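Local coordinates for lactate dehydrogenase (Eimeria maxima, PDB 6CT6), which probably catalyses the reversible reduction of pyruvate to lactate with NADH as cofactor, at residues Val3-Arg9 against Gly63-Ser69; Asn124-Ile130 against His150-Met155. All coordinates share one frame; numbering follows the deposited sequence.

Contact 1 of 2, residues Val3-Arg9 against Gly63-Ser69; sequences VFEQNKR and GITVYGS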
# COMPACT_ATOMS: atom_id res chain seq x y z
N VAL B 3 10.91 -20.58 6.12
CA VAL B 3 11.53 -19.31 5.78
C VAL B 3 11.73 -18.43 7.02
O VAL B 3 12.73 -17.72 7.12
CB VAL B 3 10.70 -18.57 4.71
CG1 VAL B 3 10.44 -19.48 3.52
CG2 VAL B 3 9.38 -18.06 5.30
N PHE B 4 10.79 -18.47 7.95
CA PHE B 4 10.88 -17.66 9.16
C PHE B 4 12.13 -18.02 9.95
O PHE B 4 12.20 -19.09 10.56
CB PHE B 4 9.65 -17.85 10.05
CG PHE B 4 8.38 -17.29 9.46
CD1 PHE B 4 8.29 -15.95 9.12
CD2 PHE B 4 7.28 -18.10 9.27
CE1 PHE B 4 7.12 -15.43 8.59
CE2 PHE B 4 6.11 -17.59 8.74
CZ PHE B 4 6.03 -16.26 8.41
N GLU B 5 13.14 -17.15 9.93
CA GLU B 5 14.23 -17.27 10.89
C GLU B 5 13.67 -17.08 12.29
O GLU B 5 12.81 -16.22 12.52
CB GLU B 5 15.33 -16.26 10.59
CG GLU B 5 14.97 -14.81 10.90
CD GLU B 5 15.85 -13.82 10.15
OE1 GLU B 5 16.40 -14.19 9.09
OE2 GLU B 5 15.99 -12.67 10.62
N GLN B 6 14.13 -17.90 13.23
CA GLN B 6 13.51 -17.92 14.55
C GLN B 6 13.84 -16.65 15.32
O GLN B 6 15.00 -16.24 15.40
CB GLN B 6 13.97 -19.15 15.34
CG GLN B 6 13.32 -19.28 16.71
CD GLN B 6 11.81 -19.28 16.64
OE1 GLN B 6 11.21 -19.73 15.66
NE2 GLN B 6 11.17 -18.76 17.68
N ASN B 7 12.82 -16.02 15.89
CA ASN B 7 13.01 -14.85 16.75
C ASN B 7 11.71 -14.60 17.52
O ASN B 7 10.73 -15.33 17.37
CB ASN B 7 13.44 -13.63 15.94
CG ASN B 7 12.39 -13.17 14.93
OD1 ASN B 7 11.19 -13.21 15.20
ND2 ASN B 7 12.85 -12.73 13.77
N LYS B 8 11.74 -13.56 18.35
CA LYS B 8 10.61 -13.24 19.22
C LYS B 8 9.38 -12.79 18.45
O LYS B 8 8.25 -12.97 18.92
CB LYS B 8 11.01 -12.13 20.20
CG LYS B 8 11.51 -12.58 21.56
CD LYS B 8 11.86 -11.36 22.41
CE LYS B 8 12.13 -11.73 23.85
NZ LYS B 8 13.17 -12.77 23.99
N ARG B 9 9.57 -12.19 17.27
CA ARG B 9 8.48 -11.50 16.60
C ARG B 9 7.38 -12.47 16.18
O ARG B 9 7.64 -13.66 15.95
CB ARG B 9 8.99 -10.76 15.37
CG ARG B 9 10.13 -9.79 15.64
CD ARG B 9 10.62 -9.16 14.34
NE ARG B 9 11.79 -8.32 14.54
CZ ARG B 9 12.63 -7.96 13.58
NH1 ARG B 9 12.45 -8.37 12.33
NH2 ARG B 9 13.67 -7.18 13.87
N GLY B 63 13.68 -3.14 11.28
CA GLY B 63 14.25 -4.33 10.67
C GLY B 63 13.25 -5.44 10.46
O GLY B 63 13.62 -6.62 10.49
N ILE B 64 11.98 -5.09 10.25
CA ILE B 64 10.99 -6.08 9.85
C ILE B 64 11.47 -6.75 8.57
O ILE B 64 11.91 -6.08 7.63
CB ILE B 64 9.61 -5.43 9.66
CG1 ILE B 64 9.03 -4.95 11.00
CG2 ILE B 64 8.64 -6.38 8.96
CD1 ILE B 64 8.66 -6.06 11.99
N THR B 65 11.38 -8.08 8.53
CA THR B 65 11.78 -8.85 7.36
C THR B 65 10.55 -9.38 6.65
O THR B 65 9.70 -10.02 7.28
CB THR B 65 12.71 -10.00 7.75
OG1 THR B 65 13.86 -9.49 8.43
CG2 THR B 65 13.18 -10.75 6.50
N VAL B 66 10.46 -9.12 5.35
CA VAL B 66 9.45 -9.73 4.49
C VAL B 66 10.17 -10.72 3.57
O VAL B 66 11.15 -10.35 2.91
CB VAL B 66 8.68 -8.68 3.67
CG1 VAL B 66 7.61 -9.35 2.81
CG2 VAL B 66 8.05 -7.64 4.58
N TYR B 67 9.69 -11.96 3.56
CA TYR B 67 10.22 -13.01 2.70
C TYR B 67 9.23 -13.30 1.58
O TYR B 67 8.01 -13.16 1.75
CB TYR B 67 10.45 -14.31 3.49
CG TYR B 67 11.26 -14.20 4.76
CD1 TYR B 67 12.64 -14.43 4.76
CD2 TYR B 67 10.66 -13.90 5.98
CE1 TYR B 67 13.38 -14.34 5.92
CE2 TYR B 67 11.40 -13.81 7.15
CZ TYR B 67 12.76 -14.04 7.11
OH TYR B 67 13.50 -13.96 8.27
N GLY B 68 9.76 -13.69 0.42
CA GLY B 68 8.95 -14.21 -0.68
C GLY B 68 9.20 -15.70 -0.84
O GLY B 68 10.33 -16.17 -0.70
N SER B 69 8.13 -16.45 -1.13
CA SER B 69 8.23 -17.89 -1.25
C SER B 69 7.22 -18.42 -2.26
O SER B 69 6.12 -17.88 -2.40
CB SER B 69 8.02 -18.59 0.09
OG SER B 69 8.19 -19.99 -0.03
O HOH W 1 13.92 -10.82 11.04
O HOH W 2 11.67 -14.30 10.68

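Contact 2 of 2, residues Asn124-Ile130 against His150-Met155; sequences NAFIINI and HMICGM. With NAI (1,4-dihydronicotinamide adenine dinucleotide), chain D.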
# COMPACT_ATOMS: atom_id res chain seq x y z
N ASN B 124 -1.88 -24.68 14.28
CA ASN B 124 -2.25 -23.90 15.46
C ASN B 124 -2.38 -22.41 15.16
O ASN B 124 -2.58 -21.62 16.10
CB ASN B 124 -1.22 -24.12 16.57
CG ASN B 124 -1.15 -25.56 17.03
OD1 ASN B 124 -2.16 -26.26 17.07
ND2 ASN B 124 0.05 -26.01 17.39
N ALA B 125 -2.29 -22.01 13.90
CA ALA B 125 -2.38 -20.60 13.54
C ALA B 125 -3.82 -20.12 13.58
O ALA B 125 -4.78 -20.89 13.46
CB ALA B 125 -1.79 -20.37 12.15
N PHE B 126 -3.97 -18.81 13.76
CA PHE B 126 -5.24 -18.12 13.56
C PHE B 126 -5.37 -17.76 12.08
O PHE B 126 -4.45 -17.18 11.51
CB PHE B 126 -5.30 -16.87 14.43
CG PHE B 126 -6.62 -16.15 14.39
CD1 PHE B 126 -7.75 -16.70 14.98
CD2 PHE B 126 -6.73 -14.91 13.79
CE1 PHE B 126 -8.96 -16.03 14.94
CE2 PHE B 126 -7.94 -14.23 13.75
CZ PHE B 126 -9.05 -14.80 14.33
N ILE B 127 -6.50 -18.11 11.47
CA ILE B 127 -6.67 -18.03 10.02
C ILE B 127 -7.76 -17.01 9.69
O ILE B 127 -8.87 -17.09 10.21
CB ILE B 127 -7.01 -19.40 9.42
CG1 ILE B 127 -5.89 -20.40 9.72
CG2 ILE B 127 -7.20 -19.31 7.91
CD1 ILE B 127 -6.31 -21.48 10.67
N ILE B 128 -7.42 -16.08 8.80
CA ILE B 128 -8.36 -15.09 8.27
C ILE B 128 -8.44 -15.29 6.76
O ILE B 128 -7.42 -15.16 6.07
CB ILE B 128 -7.93 -13.65 8.59
CG1 ILE B 128 -7.77 -13.43 10.10
CG2 ILE B 128 -8.92 -12.65 7.99
CD1 ILE B 128 -6.96 -12.19 10.45
N ASN B 129 -9.63 -15.57 6.25
CA ASN B 129 -9.82 -15.68 4.81
C ASN B 129 -10.42 -14.40 4.25
O ASN B 129 -11.24 -13.74 4.90
CB ASN B 129 -10.71 -16.86 4.42
CG ASN B 129 -10.85 -17.00 2.92
OD1 ASN B 129 -9.88 -17.30 2.23
ND2 ASN B 129 -12.06 -16.75 2.40
N ILE B 130 -10.02 -14.06 3.03
CA ILE B 130 -10.56 -12.90 2.32
C ILE B 130 -11.15 -13.35 0.99
O ILE B 130 -12.10 -12.73 0.49
CB ILE B 130 -9.47 -11.83 2.12
CG1 ILE B 130 -8.93 -11.36 3.48
CG2 ILE B 130 -10.02 -10.64 1.34
CD1 ILE B 130 -7.70 -10.47 3.38
N HIS B 150 -13.17 -21.76 16.34
CA HIS B 150 -12.86 -20.45 16.90
C HIS B 150 -11.50 -19.92 16.47
O HIS B 150 -11.10 -18.85 16.94
CB HIS B 150 -12.92 -20.50 18.43
CG HIS B 150 -11.84 -21.33 19.06
ND1 HIS B 150 -11.92 -22.70 19.18
CD2 HIS B 150 -10.64 -20.97 19.58
CE1 HIS B 150 -10.82 -23.15 19.76
NE2 HIS B 150 -10.03 -22.13 20.01
N MET B 151 -10.79 -20.62 15.59
CA MET B 151 -9.49 -20.17 15.10
C MET B 151 -9.51 -19.82 13.62
O MET B 151 -8.45 -19.74 12.99
CB MET B 151 -8.42 -21.23 15.37
CG MET B 151 -8.07 -21.41 16.84
SD MET B 151 -7.34 -19.95 17.61
CE MET B 151 -5.66 -20.00 17.00
N ILE B 152 -10.69 -19.60 13.04
CA ILE B 152 -10.79 -19.21 11.64
C ILE B 152 -12.02 -18.33 11.46
O ILE B 152 -13.06 -18.56 12.09
CB ILE B 152 -10.82 -20.44 10.70
CG1 ILE B 152 -10.89 -20.00 9.24
CG2 ILE B 152 -11.99 -21.35 11.04
CD1 ILE B 152 -10.51 -21.10 8.26
N CYS B 153 -11.89 -17.32 10.61
CA CYS B 153 -12.99 -16.43 10.28
C CYS B 153 -12.72 -15.82 8.91
O CYS B 153 -11.64 -15.99 8.33
CB CYS B 153 -13.16 -15.32 11.33
SG CYS B 153 -11.76 -14.20 11.45
N GLY B 154 -13.70 -15.09 8.41
CA GLY B 154 -13.57 -14.37 7.15
C GLY B 154 -13.66 -12.88 7.39
O GLY B 154 -14.46 -12.41 8.20
N MET B 155 -12.82 -12.13 6.68
CA MET B 155 -12.88 -10.67 6.69
C MET B 155 -13.90 -10.21 5.67
O MET B 155 -13.76 -10.50 4.47
CB MET B 155 -11.51 -10.06 6.39
CG MET B 155 -11.42 -8.53 6.58
SD MET B 155 -12.40 -7.52 5.44
CE MET B 155 -11.63 -7.87 3.85
PA NAI D . -5.07 -10.79 -6.90
O1A NAI D . -5.36 -11.55 -8.17
O2A NAI D . -4.33 -9.47 -6.97
O5B NAI D . -4.24 -11.77 -5.94
C5B NAI D . -4.57 -13.16 -5.84
C4B NAI D . -3.27 -13.94 -5.78
O4B NAI D . -3.49 -15.29 -5.37
C3B NAI D . -2.58 -14.01 -7.14
O3B NAI D . -1.31 -13.37 -7.06
C2B NAI D . -2.44 -15.49 -7.44
O2B NAI D . -1.22 -15.82 -8.10
C1B NAI D . -2.49 -16.06 -6.03
N9A NAI D . -2.78 -17.51 -5.95
C8A NAI D . -3.49 -18.30 -6.78
N7A NAI D . -3.49 -19.58 -6.32
C5A NAI D . -2.76 -19.61 -5.19
C6A NAI D . -2.35 -20.62 -4.19
N6A NAI D . -2.73 -21.91 -4.30
N1A NAI D . -1.59 -20.21 -3.15
C2A NAI D . -1.21 -18.92 -3.00
N3A NAI D . -1.55 -17.96 -3.87
C4A NAI D . -2.30 -18.25 -4.95
O3 NAI D . -6.47 -10.58 -6.11
PN NAI D . -6.70 -9.56 -4.88
O1N NAI D . -7.09 -8.21 -5.45
O2N NAI D . -5.55 -9.66 -3.92
O5D NAI D . -8.02 -10.20 -4.21
C5D NAI D . -7.93 -11.50 -3.64
C4D NAI D . -9.30 -12.02 -3.20
O4D NAI D . -9.89 -11.17 -2.22
C3D NAI D . -10.27 -12.08 -4.38
O3D NAI D . -10.98 -13.31 -4.32
C2D NAI D . -11.19 -10.91 -4.14
O2D NAI D . -12.48 -11.08 -4.73
C1D NAI D . -11.24 -10.90 -2.62
N1N NAI D . -11.76 -9.68 -1.99
C2N NAI D . -12.44 -9.88 -0.86
C3N NAI D . -12.99 -8.85 -0.13
C7N NAI D . -13.75 -9.20 1.11
O7N NAI D . -13.64 -10.33 1.57
N7N NAI D . -14.53 -8.30 1.69
C4N NAI D . -12.83 -7.42 -0.57
C5N NAI D . -12.06 -7.32 -1.81
C6N NAI D . -11.55 -8.44 -2.46

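Contact 1 of 2, residues Val3-Arg9 against Gly63-Ser69
Tyr-67 has CG beside its own backbone N (chi1 -51°), which swings the ring out across the segment 3-9, while the extended Arg-9 chain, CG to NE, spans the gap and sets NH1 beside Gly-63 O. The carbonyl O of Val-3 lies above one face of the Tyr-67 ring, offset toward the rim and 3.6 Å from CE1; on the opposite face rests CG2 of Thr-65. Phe-4 meets the same ring obliquely, its CD1 4.3 Å from Tyr-67 CE2. Glu-5 crosses the tyrosine at about a right angle, and its OE1 comes to the ring edge, 3.0 Å from Tyr-67 OH, although this glutamate is poorly ordered. One water is held between Glu-5 OE2 and Thr-65 OG1, and a second donates a hydrogen bond to Glu-5 O and accepts one from Tyr-67 OH. The strand 66-69 is the outermost parallel strand, within this chain, of the Rossmann-type sheet, hydrogen-bonded to strand 35-39, and the chain before strand 11-15 passes over this border. Where segment 3-9 ends, Arg-9 NH1 donates to Gly-63 O at 2.8 Å, well above that carbonyl's plane, and also forms a salt bridge with Asp-35. Asn-7 OD1 accepts from Arg-9 N at 2.8 Å, an Asx turn that shapes the backbone leading into Arg-9. Arg-166 of the second subunit donates to Ile-64 O.

Contact 2 of 2, residues Asn124-Ile130 against His150-Met155
A parallel strand pair from a beta-alpha-beta unit of the Rossmann-type NAD-binding domain makes this contact, and its C-terminal end opens onto the nicotinamide part of the NADH site. Four backbone bonds join the two segments: Ile-127 N to Met-151 O, Cys-153 N to Ile-127 O, Asn-129 N to Cys-153 O (2.9 Å) and Met-155 N to Asn-129 O (2.9 Å). On one face Ile-127 CG2 packs against Ile-152 CD1 at 3.8 Å, a chi1 of -179° turning the CG1-CD1 arm of Ile-152 to Ile-127. On the other, Cys-153 SG sits 4.0 Å from Phe-126 CZ, a sulfur-aromatic contact met obliquely, and Ile-128 CG2 reaches Met-155 CB. Met-151 bends at both chi2 and chi3, which folds its CE back to Phe-126 CB (4.1 Å) and to the carbonyl O of Asn-124. Beyond the paired strands, Ile-130 CG2 approaches C2N of the dihydronicotinamide ring at 3.4 Å. Met-155 bends likewise, and its CE lies 3.7 Å from the carboxamide carbon C7N; the modelled O7N lies close to two backbone carbonyls, Met-155 O and Ile-130 O, which makes the orientation of the amide uncertain. The two side chains thus line the cofactor's nicotinamide end. Strand 80-83 flanks 126-129 along its other edge. Helix 134-145, the crossover between the two strands, packs on Asn-129 and Ile-152, while helix 244-259 lies against Cys-153 and Met-155 and stacks Tyr-257 on the Phe-126 ring.

Both contacts reach the same mixed sheet, with their centres about 21 Å apart and nearest atoms about 9 Å apart. Contact 1 lies at its border, partly buried, where a loop without regular structure meets the outermost strand 66-69; contact 2 lies deep inside, between two neighbouring strands. Their chemistry follows from this. At the border, a direct arginine-to-carbonyl hydrogen bond, two bridging waters and the packing of Val-3 and Phe-4 on Tyr-67 do the joining, with the second subunit close by. In the interior, regular backbone pairing and apolar side chains do the work, and contact 2 touches the cofactor, whereas the side chain of Ser-69 in contact 1 is about 10 Å from it.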